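Local coordinates for flavohemoprotein (Vibrio cholerae O1 biovar El Tor, PDB 4EH1) that probably detoxifies nitric oxide by turning it, with oxygen and NAD(P)H, into nitrate, passing electrons through FAD in the reductase domain to a heme, at residues R4-R9 / R66-S71; L32-G37 / Y57-A62. All coordinates share one frame; numbering follows the deposited sequence.

Contact 1. Residues R4-R9 / R66-S71. With FAD (flavin-adenine dinucleotide), chain C.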
loop_
_atom_site.group_PDB
_atom_site.type_symbol
_atom_site.label_atom_id
_atom_site.label_comp_id
_atom_site.label_asym_id
_atom_site.label_seq_id
_atom_site.Cartn_x
_atom_site.Cartn_y
_atom_site.Cartn_z
ATOM N N ARG A 4 -15.738 -18.365 1.839
ATOM C CA ARG A 4 -14.437 -18.970 1.454
ATOM C C ARG A 4 -13.181 -18.180 1.880
ATOM O O ARG A 4 -13.170 -16.967 1.874
ATOM C CB ARG A 4 -14.405 -19.221 -0.057
ATOM C CG ARG A 4 -13.224 -20.069 -0.587
ATOM C CD ARG A 4 -12.986 -19.695 -2.048
ATOM N NE ARG A 4 -12.016 -20.500 -2.788
ATOM C CZ ARG A 4 -11.937 -20.480 -4.117
ATOM N NH1 ARG A 4 -12.770 -19.700 -4.792
ATOM N NH2 ARG A 4 -11.047 -21.223 -4.777
ATOM N N THR A 5 -12.112 -18.877 2.241
ATOM C CA THR A 5 -10.920 -18.214 2.760
ATOM C C THR A 5 -10.000 -17.677 1.655
ATOM O O THR A 5 -9.624 -18.405 0.768
ATOM C CB THR A 5 -10.105 -19.169 3.649
ATOM O OG1 THR A 5 -10.874 -19.499 4.810
ATOM C CG2 THR A 5 -8.782 -18.509 4.073
ATOM N N PHE A 6 -9.661 -16.395 1.709
ATOM C CA PHE A 6 -8.723 -15.824 0.753
ATOM C C PHE A 6 -7.525 -15.292 1.488
ATOM O O PHE A 6 -7.584 -15.062 2.689
ATOM C CB PHE A 6 -9.374 -14.695 -0.049
ATOM C CG PHE A 6 -10.179 -15.171 -1.223
ATOM C CD1 PHE A 6 -11.300 -15.986 -1.030
ATOM C CD2 PHE A 6 -9.829 -14.793 -2.516
ATOM C CE1 PHE A 6 -12.050 -16.418 -2.092
ATOM C CE2 PHE A 6 -10.580 -15.208 -3.603
ATOM C CZ PHE A 6 -11.695 -16.050 -3.396
ATOM N N VAL A 7 -6.450 -15.059 0.753
ATOM C CA VAL A 7 -5.220 -14.522 1.308
ATOM C C VAL A 7 -4.874 -13.221 0.582
ATOM O O VAL A 7 -4.996 -13.122 -0.642
ATOM C CB VAL A 7 -4.076 -15.544 1.167
ATOM C CG1 VAL A 7 -2.774 -15.025 1.782
ATOM C CG2 VAL A 7 -4.502 -16.841 1.819
ATOM N N VAL A 8 -4.476 -12.215 1.354
ATOM C CA VAL A 8 -4.024 -10.952 0.807
ATOM C C VAL A 8 -2.662 -11.191 0.143
ATOM O O VAL A 8 -1.679 -11.519 0.822
ATOM C CB VAL A 8 -3.852 -9.893 1.911
ATOM C CG1 VAL A 8 -3.362 -8.574 1.314
ATOM C CG2 VAL A 8 -5.152 -9.712 2.704
ATOM N N ARG A 9 -2.607 -11.041 -1.177
ATOM C CA ARG A 9 -1.327 -11.110 -1.902
ATOM C C ARG A 9 -0.646 -9.732 -1.966
ATOM O O ARG A 9 0.582 -9.628 -1.989
ATOM C CB ARG A 9 -1.555 -11.619 -3.319
ATOM C CG ARG A 9 -0.269 -11.994 -4.050
ATOM C CD ARG A 9 -0.509 -12.589 -5.453
ATOM N NE ARG A 9 -0.981 -11.599 -6.422
ATOM C CZ ARG A 9 -0.194 -10.723 -7.048
ATOM N NH1 ARG A 9 1.118 -10.711 -6.802
ATOM N NH2 ARG A 9 -0.713 -9.848 -7.912
ATOM N N ARG A 66 -8.580 -15.606 -11.458
ATOM C CA ARG A 66 -7.453 -16.004 -10.616
ATOM C C ARG A 66 -7.404 -15.254 -9.306
ATOM O O ARG A 66 -7.136 -15.826 -8.255
ATOM C CB ARG A 66 -6.128 -15.827 -11.374
ATOM C CG ARG A 66 -6.030 -16.678 -12.630
ATOM C CD ARG A 66 -5.724 -18.121 -12.272
ATOM N NE ARG A 66 -4.375 -18.279 -11.725
ATOM C CZ ARG A 66 -3.979 -19.319 -10.996
ATOM N NH1 ARG A 66 -4.836 -20.297 -10.716
ATOM N NH2 ARG A 66 -2.731 -19.377 -10.543
ATOM N N GLU A 67 -7.654 -13.961 -9.357
ATOM C CA GLU A 67 -7.608 -13.176 -8.130
ATOM C C GLU A 67 -8.582 -12.018 -8.163
ATOM O O GLU A 67 -9.055 -11.622 -9.226
ATOM C CB GLU A 67 -6.210 -12.636 -7.908
ATOM C CG GLU A 67 -5.828 -11.652 -8.959
ATOM C CD GLU A 67 -4.355 -11.336 -8.969
ATOM O OE1 GLU A 67 -3.563 -12.189 -8.516
ATOM O OE2 GLU A 67 -3.999 -10.230 -9.437
ATOM N N TYR A 68 -8.883 -11.482 -6.983
ATOM C CA TYR A 68 -9.772 -10.347 -6.868
ATOM C C TYR A 68 -9.004 -9.139 -6.328
ATOM O O TYR A 68 -8.129 -9.275 -5.476
ATOM C CB TYR A 68 -10.910 -10.674 -5.898
ATOM C CG TYR A 68 -11.916 -11.720 -6.358
ATOM C CD1 TYR A 68 -12.371 -11.761 -7.676
ATOM C CD2 TYR A 68 -12.423 -12.644 -5.463
ATOM C CE1 TYR A 68 -13.311 -12.714 -8.091
ATOM C CE2 TYR A 68 -13.347 -13.612 -5.859
ATOM C CZ TYR A 68 -13.803 -13.631 -7.165
ATOM O OH TYR A 68 -14.712 -14.582 -7.544
ATOM N N ARG A 69 -9.325 -7.955 -6.820
ATOM C CA ARG A 69 -8.887 -6.742 -6.145
ATOM C C ARG A 69 -10.113 -5.953 -5.634
ATOM O O ARG A 69 -11.095 -5.734 -6.369
ATOM C CB ARG A 69 -8.024 -5.864 -7.052
ATOM C CG ARG A 69 -7.520 -4.574 -6.364
ATOM C CD ARG A 69 -6.614 -3.766 -7.278
ATOM N NE ARG A 69 -7.394 -2.919 -8.166
ATOM C CZ ARG A 69 -6.854 -2.076 -9.041
ATOM N NH1 ARG A 69 -5.533 -1.977 -9.142
ATOM N NH2 ARG A 69 -7.631 -1.322 -9.805
ATOM N N ILE A 70 -10.050 -5.550 -4.371
ATOM C CA ILE A 70 -11.024 -4.599 -3.831
ATOM C C ILE A 70 -10.278 -3.374 -3.312
ATOM O O ILE A 70 -9.070 -3.434 -3.059
ATOM C CB ILE A 70 -11.814 -5.181 -2.666
ATOM C CG1 ILE A 70 -10.853 -5.601 -1.563
ATOM C CG2 ILE A 70 -12.748 -6.369 -3.123
ATOM C CD1 ILE A 70 -11.605 -5.942 -0.251
ATOM N N SER A 71 -11.001 -2.275 -3.132
ATOM C CA SER A 71 -10.394 -1.009 -2.721
ATOM C C SER A 71 -11.273 -0.368 -1.657
ATOM O O SER A 71 -12.448 -0.035 -1.902
ATOM C CB SER A 71 -10.250 -0.062 -3.912
ATOM O OG SER A 71 -9.612 -0.725 -5.008
HETATM P PA FAD C . -19.201 0.878 10.187
HETATM O O1A FAD C . -20.237 0.048 9.651
HETATM O O2A FAD C . -18.557 0.584 11.422
HETATM O O5B FAD C . -19.802 2.291 10.360
HETATM C C5B FAD C . -20.786 2.769 9.479
HETATM C C4B FAD C . -21.138 4.230 9.695
HETATM O O4B FAD C . -21.908 4.408 10.869
HETATM C C3B FAD C . -19.881 5.028 9.867
HETATM O O3B FAD C . -20.086 6.294 9.294
HETATM C C2B FAD C . -19.755 5.178 11.345
HETATM O O2B FAD C . -19.109 6.389 11.585
HETATM C C1B FAD C . -21.177 5.144 11.820
HETATM N N9A FAD C . -21.236 4.464 13.109
HETATM C C8A FAD C . -20.669 3.320 13.424
HETATM N N7A FAD C . -20.903 2.997 14.696
HETATM C C5A FAD C . -21.632 3.962 15.210
HETATM C C6A FAD C . -22.212 4.234 16.516
HETATM N N6A FAD C . -22.059 3.384 17.540
HETATM N N1A FAD C . -22.886 5.364 16.633
HETATM C C2A FAD C . -23.042 6.196 15.629
HETATM N N3A FAD C . -22.544 6.015 14.424
HETATM C C4A FAD C . -21.836 4.934 14.160
HETATM N N1 FAD C . -16.759 0.511 0.591
HETATM C C2 FAD C . -15.539 0.605 0.067
HETATM O O2 FAD C . -14.660 1.077 0.742
HETATM N N3 FAD C . -15.230 0.194 -1.150
HETATM C C4 FAD C . -16.103 -0.348 -1.944
HETATM O O4 FAD C . -15.753 -0.706 -3.038
HETATM C C4X FAD C . -17.479 -0.476 -1.451
HETATM N N5 FAD C . -18.432 -0.995 -2.189
HETATM C C5X FAD C . -19.665 -1.091 -1.731
HETATM C C6 FAD C . -20.612 -1.633 -2.539
HETATM C C7 FAD C . -21.897 -1.745 -2.104
HETATM C C7M FAD C . -22.935 -2.331 -2.983
HETATM C C8 FAD C . -22.255 -1.300 -0.766
HETATM C C8M FAD C . -23.661 -1.451 -0.325
HETATM C C9 FAD C . -21.307 -0.757 0.055
HETATM C C9A FAD C . -20.018 -0.630 -0.388
HETATM N N10 FAD C . -19.038 -0.080 0.422
HETATM C C10 FAD C . -17.758 0.007 -0.101
HETATM C "C1'" FAD C . -19.350 0.349 1.779
HETATM C "C2'" FAD C . -18.832 -0.687 2.776
HETATM O "O2'" FAD C . -19.458 -1.944 2.655
HETATM C "C3'" FAD C . -18.996 -0.348 4.243
HETATM O "O3'" FAD C . -20.313 0.025 4.540
HETATM C "C4'" FAD C . -17.990 0.651 4.784
HETATM O "O4'" FAD C . -16.695 0.166 4.523
HETATM C "C5'" FAD C . -18.153 0.957 6.269
HETATM O "O5'" FAD C . -17.984 -0.146 7.109
HETATM P P FAD C . -17.268 -0.087 8.468
HETATM O O1P FAD C . -17.495 -1.348 9.091
HETATM O O2P FAD C . -15.938 0.333 8.246
HETATM O O3P FAD C . -18.038 1.050 9.176
#
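Tyr68 and Phe6 lay their rings against each other across strand 18-25, which separates their own strands in the sheet. From CB, Tyr68 sends CG away from its own carbonyl carbon (chi1 -68°), and this brings the CD2 and CE2 atoms of its ring against Phe6. Tyr68 CD2 lies 3.7 Å from Phe6 CE2, and Tyr68 CE2 is 3.8 Å from Phe6 CZ. The planes are almost parallel, 17° apart, but centroids separated by 5.7 Å mean that the rings are slid apart and scarcely overlap. At the tip, OH hydrogen-bonds to the carbonyl oxygen of Leu32, which gives this buried phenol a polar partner. Phe6 packs on Leu23, whereas Glu67 lies over the alternate residues Val22 and Val24 and meets Arg9 in a salt bridge. That link is weak: Arg9 NE stands 3.4 Å from Glu67 OE1, with an N-H...O angle of only 140°. Further along, the carbonyl oxygen of Ser71 accepts the flavin's N3-H, FAD N3 to Ser71 O being 2.9 Å. Ser71 belongs to strand 68-73 of the antiparallel FAD-binding domain found in the ferredoxin-reductase-type flavoproteins, which here supplies a backbone carbonyl to the flavin ring.

Contact 2. Residues L32-G37 / Y57-A62. With FAD (flavin-adenine dinucleotide), chain C.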
loop_
_atom_site.group_PDB
_atom_site.type_symbol
_atom_site.label_atom_id
_atom_site.label_comp_id
_atom_site.label_asym_id
_atom_site.label_seq_id
_atom_site.Cartn_x
_atom_site.Cartn_y
_atom_site.Cartn_z
ATOM N N LEU A 32 -14.678 -17.332 -8.820
ATOM C CA LEU A 32 -15.852 -17.127 -9.655
ATOM C C LEU A 32 -15.719 -15.893 -10.575
ATOM O O LEU A 32 -15.165 -14.856 -10.181
ATOM C CB LEU A 32 -17.117 -17.037 -8.781
ATOM C CG LEU A 32 -17.497 -18.328 -8.037
ATOM C CD1 LEU A 32 -18.626 -18.072 -7.067
ATOM C CD2 LEU A 32 -17.897 -19.438 -9.004
ATOM N N ASP A 33 -16.221 -16.028 -11.801
ATOM C CA ASP A 33 -16.337 -14.919 -12.750
ATOM C C ASP A 33 -17.306 -13.854 -12.189
ATOM O O ASP A 33 -18.083 -14.122 -11.275
ATOM C CB ASP A 33 -16.842 -15.489 -14.095
ATOM C CG ASP A 33 -16.805 -14.474 -15.267
ATOM O OD1 ASP A 33 -16.034 -13.473 -15.239
ATOM O OD2 ASP A 33 -17.556 -14.720 -16.251
ATOM N N TYR A 34 -17.257 -12.644 -12.720
ATOM C CA TYR A 34 -18.242 -11.643 -12.357
ATOM C C TYR A 34 -18.355 -10.605 -13.459
ATOM O O TYR A 34 -17.522 -10.563 -14.370
ATOM C CB TYR A 34 -17.850 -10.947 -11.036
ATOM C CG TYR A 34 -16.515 -10.241 -11.085
ATOM C CD1 TYR A 34 -16.426 -8.889 -11.431
ATOM C CD2 TYR A 34 -15.336 -10.931 -10.799
ATOM C CE1 TYR A 34 -15.196 -8.243 -11.471
ATOM C CE2 TYR A 34 -14.125 -10.307 -10.826
ATOM C CZ TYR A 34 -14.054 -8.958 -11.158
ATOM O OH TYR A 34 -12.833 -8.345 -11.228
ATOM N N GLN A 35 -19.372 -9.756 -13.346
ATOM C CA GLN A 35 -19.537 -8.606 -14.221
ATOM C C GLN A 35 -18.947 -7.329 -13.558
ATOM O O GLN A 35 -19.132 -7.109 -12.351
ATOM C CB GLN A 35 -21.024 -8.434 -14.561
ATOM C CG GLN A 35 -21.666 -9.655 -15.284
ATOM C CD GLN A 35 -20.892 -10.068 -16.513
ATOM O OE1 GLN A 35 -20.822 -9.325 -17.489
ATOM N NE2 GLN A 35 -20.276 -11.251 -16.465
ATOM N N PRO A 36 -18.217 -6.500 -14.339
ATOM C CA PRO A 36 -17.559 -5.311 -13.768
ATOM C C PRO A 36 -18.640 -4.379 -13.235
ATOM O O PRO A 36 -19.578 -4.028 -13.974
ATOM C CB PRO A 36 -16.847 -4.682 -14.972
ATOM C CG PRO A 36 -17.616 -5.147 -16.163
ATOM C CD PRO A 36 -18.112 -6.538 -15.810
ATOM N N GLY A 37 -18.543 -4.047 -11.950
ATOM C CA GLY A 37 -19.593 -3.321 -11.261
ATOM C C GLY A 37 -20.077 -4.089 -10.050
ATOM O O GLY A 37 -20.575 -3.499 -9.090
ATOM N N TYR A 57 -17.746 -5.123 -0.630
ATOM C CA TYR A 57 -16.710 -4.319 -1.304
ATOM C C TYR A 57 -16.678 -4.631 -2.803
ATOM O O TYR A 57 -16.713 -5.799 -3.199
ATOM C CB TYR A 57 -15.320 -4.498 -0.681
ATOM C CG TYR A 57 -15.262 -3.962 0.701
ATOM C CD1 TYR A 57 -15.329 -2.583 0.933
ATOM C CD2 TYR A 57 -15.227 -4.821 1.792
ATOM C CE1 TYR A 57 -15.334 -2.062 2.233
ATOM C CE2 TYR A 57 -15.250 -4.326 3.079
ATOM C CZ TYR A 57 -15.297 -2.940 3.299
ATOM O OH TYR A 57 -15.306 -2.451 4.583
ATOM N N SER A 58 -16.620 -3.576 -3.608
ATOM C CA SER A 58 -16.705 -3.680 -5.044
ATOM C C SER A 58 -15.411 -4.218 -5.609
ATOM O O SER A 58 -14.335 -3.851 -5.159
ATOM C CB SER A 58 -16.922 -2.298 -5.649
ATOM O OG SER A 58 -18.148 -1.725 -5.236
ATOM N N LEU A 59 -15.502 -5.086 -6.614
ATOM C CA LEU A 59 -14.300 -5.474 -7.351
ATOM C C LEU A 59 -13.774 -4.243 -8.135
ATOM O O LEU A 59 -14.554 -3.515 -8.732
ATOM C CB LEU A 59 -14.612 -6.661 -8.243
ATOM C CG LEU A 59 -15.005 -7.806 -7.302
ATOM C CD1 LEU A 59 -16.051 -8.667 -7.913
ATOM C CD2 LEU A 59 -13.794 -8.605 -6.884
ATOM N N SER A 60 -12.469 -3.979 -8.093
ATOM C CA SER A 60 -11.934 -2.786 -8.768
ATOM C C SER A 60 -10.940 -3.109 -9.875
ATOM O O SER A 60 -10.178 -2.223 -10.309
ATOM C CB SER A 60 -11.225 -1.867 -7.781
ATOM O OG SER A 60 -10.181 -2.574 -7.144
ATOM N N HIS A 61 -10.913 -4.377 -10.284
ATOM C CA HIS A 61 -10.215 -4.763 -11.509
ATOM C C HIS A 61 -11.129 -5.648 -12.377
ATOM O O HIS A 61 -12.181 -6.078 -11.913
ATOM C CB HIS A 61 -8.880 -5.462 -11.181
ATOM C CG HIS A 61 -7.781 -5.107 -12.134
ATOM N ND1 HIS A 61 -7.796 -5.494 -13.460
ATOM C CD2 HIS A 61 -6.651 -4.371 -11.962
ATOM C CE1 HIS A 61 -6.711 -5.030 -14.059
ATOM N NE2 HIS A 61 -6.007 -4.337 -13.175
ATOM N N ALA A 62 -10.731 -5.893 -13.625
ATOM C CA ALA A 62 -11.419 -6.826 -14.530
ATOM C C ALA A 62 -11.366 -8.289 -14.034
ATOM O O ALA A 62 -10.403 -8.708 -13.399
ATOM C CB ALA A 62 -10.806 -6.747 -15.930
HETATM P PA FAD C . -19.201 0.878 10.187
HETATM O O1A FAD C . -20.237 0.048 9.651
HETATM O O2A FAD C . -18.557 0.584 11.422
HETATM O O5B FAD C . -19.802 2.291 10.360
HETATM C C5B FAD C . -20.786 2.769 9.479
HETATM C C4B FAD C . -21.138 4.230 9.695
HETATM O O4B FAD C . -21.908 4.408 10.869
HETATM C C3B FAD C . -19.881 5.028 9.867
HETATM O O3B FAD C . -20.086 6.294 9.294
HETATM C C2B FAD C . -19.755 5.178 11.345
HETATM O O2B FAD C . -19.109 6.389 11.585
HETATM C C1B FAD C . -21.177 5.144 11.820
HETATM N N9A FAD C . -21.236 4.464 13.109
HETATM C C8A FAD C . -20.669 3.320 13.424
HETATM N N7A FAD C . -20.903 2.997 14.696
HETATM C C5A FAD C . -21.632 3.962 15.210
HETATM C C6A FAD C . -22.212 4.234 16.516
HETATM N N6A FAD C . -22.059 3.384 17.540
HETATM N N1A FAD C . -22.886 5.364 16.633
HETATM C C2A FAD C . -23.042 6.196 15.629
HETATM N N3A FAD C . -22.544 6.015 14.424
HETATM C C4A FAD C . -21.836 4.934 14.160
HETATM N N1 FAD C . -16.759 0.511 0.591
HETATM C C2 FAD C . -15.539 0.605 0.067
HETATM O O2 FAD C . -14.660 1.077 0.742
HETATM N N3 FAD C . -15.230 0.194 -1.150
HETATM C C4 FAD C . -16.103 -0.348 -1.944
HETATM O O4 FAD C . -15.753 -0.706 -3.038
HETATM C C4X FAD C . -17.479 -0.476 -1.451
HETATM N N5 FAD C . -18.432 -0.995 -2.189
HETATM C C5X FAD C . -19.665 -1.091 -1.731
HETATM C C6 FAD C . -20.612 -1.633 -2.539
HETATM C C7 FAD C . -21.897 -1.745 -2.104
HETATM C C7M FAD C . -22.935 -2.331 -2.983
HETATM C C8 FAD C . -22.255 -1.300 -0.766
HETATM C C8M FAD C . -23.661 -1.451 -0.325
HETATM C C9 FAD C . -21.307 -0.757 0.055
HETATM C C9A FAD C . -20.018 -0.630 -0.388
HETATM N N10 FAD C . -19.038 -0.080 0.422
HETATM C C10 FAD C . -17.758 0.007 -0.101
HETATM C "C1'" FAD C . -19.350 0.349 1.779
HETATM C "C2'" FAD C . -18.832 -0.687 2.776
HETATM O "O2'" FAD C . -19.458 -1.944 2.655
HETATM C "C3'" FAD C . -18.996 -0.348 4.243
HETATM O "O3'" FAD C . -20.313 0.025 4.540
HETATM C "C4'" FAD C . -17.990 0.651 4.784
HETATM O "O4'" FAD C . -16.695 0.166 4.523
HETATM C "C5'" FAD C . -18.153 0.957 6.269
HETATM O "O5'" FAD C . -17.984 -0.146 7.109
HETATM P P FAD C . -17.268 -0.087 8.468
HETATM O O1P FAD C . -17.495 -1.348 9.091
HETATM O O2P FAD C . -15.938 0.333 8.246
HETATM O O3P FAD C . -18.038 1.050 9.176
HETATM O O HOH W 1 -16.870 -4.522 -9.975
HETATM O O HOH W 2 -20.340 -2.778 -6.527
#
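The ring of Tyr34 is held by Leu59 over one face and by the carbonyl oxygen of His61 at its edge, and residues 57-62 show how a flavin-binding strand passes into such a packed turn. First comes Tyr57, whose ring turns an edge to the isoalloxazine, CD1 lying 3.3 Å from FAD C2. Its OH shares a hydrogen bond with the ribityl hydroxyl, Tyr57 OH to FAD O4' being 3.0 Å. The backbone N of Ser58 donates to the flavin carbonyl, 3.1 Å from FAD O4. Its OG donates to a water that in turn donates to Gly37 O, a polar bridge between the segments. Leu59 supplies the apolar core of the contact. Its CD1 sits 3.4 Å from the centroid of the Tyr34 ring, only 7° off the normal, a nearly centred CH-pi contact, while CB lies against CE1 of Tyr34. Tyr34 presents that face because its CG stands between the backbone N and the carbonyl carbon (chi1 60°). Leu59 O takes a hydrogen from a second water, which accepts from Gly37 N. The carbonyl oxygen of His61 lies near the Tyr34 ring plane, at its edge, and accepts from Tyr34 OH; the 2.5 Å between Tyr34 OH and His61 O is very short, and its exact length is doubtful. His61 ND1 then accepts from Ala62 N, 3.0 Å away and tilted from the imidazole plane. Around this turn, Ser60 pairs through its backbone with Arg69 of strand 68-73, Tyr34 rests on Pro104 of strand 98-105, and helix 126-138 closes over Pro36 and Ser58 and stacks its His134 on the His61 ring.

In the fold
Both contacts belong to the FAD-binding part of the reductase domain, with centres about 11 Å apart. Along the chain, contact 2 is nested within contact 1: 4-9, 32-37, 57-62, then 66-71. Strands 53-58 and 68-73, consecutive in the chain, are the outermost strands of the six-stranded antiparallel sheet, yet their segments meet. Arg69 NH2 probably hydrogen-bonds to Ser60 O, and Tyr68 CD1 packs on Leu59 CD2 at 3.6 Å, so the two contacts touch directly. The same pair of strands reaches FAD: Ser71 of contact 1 and Tyr57 and Ser58 of contact 2 bond FAD directly, while contact 2 also borders the NAD-binding domain.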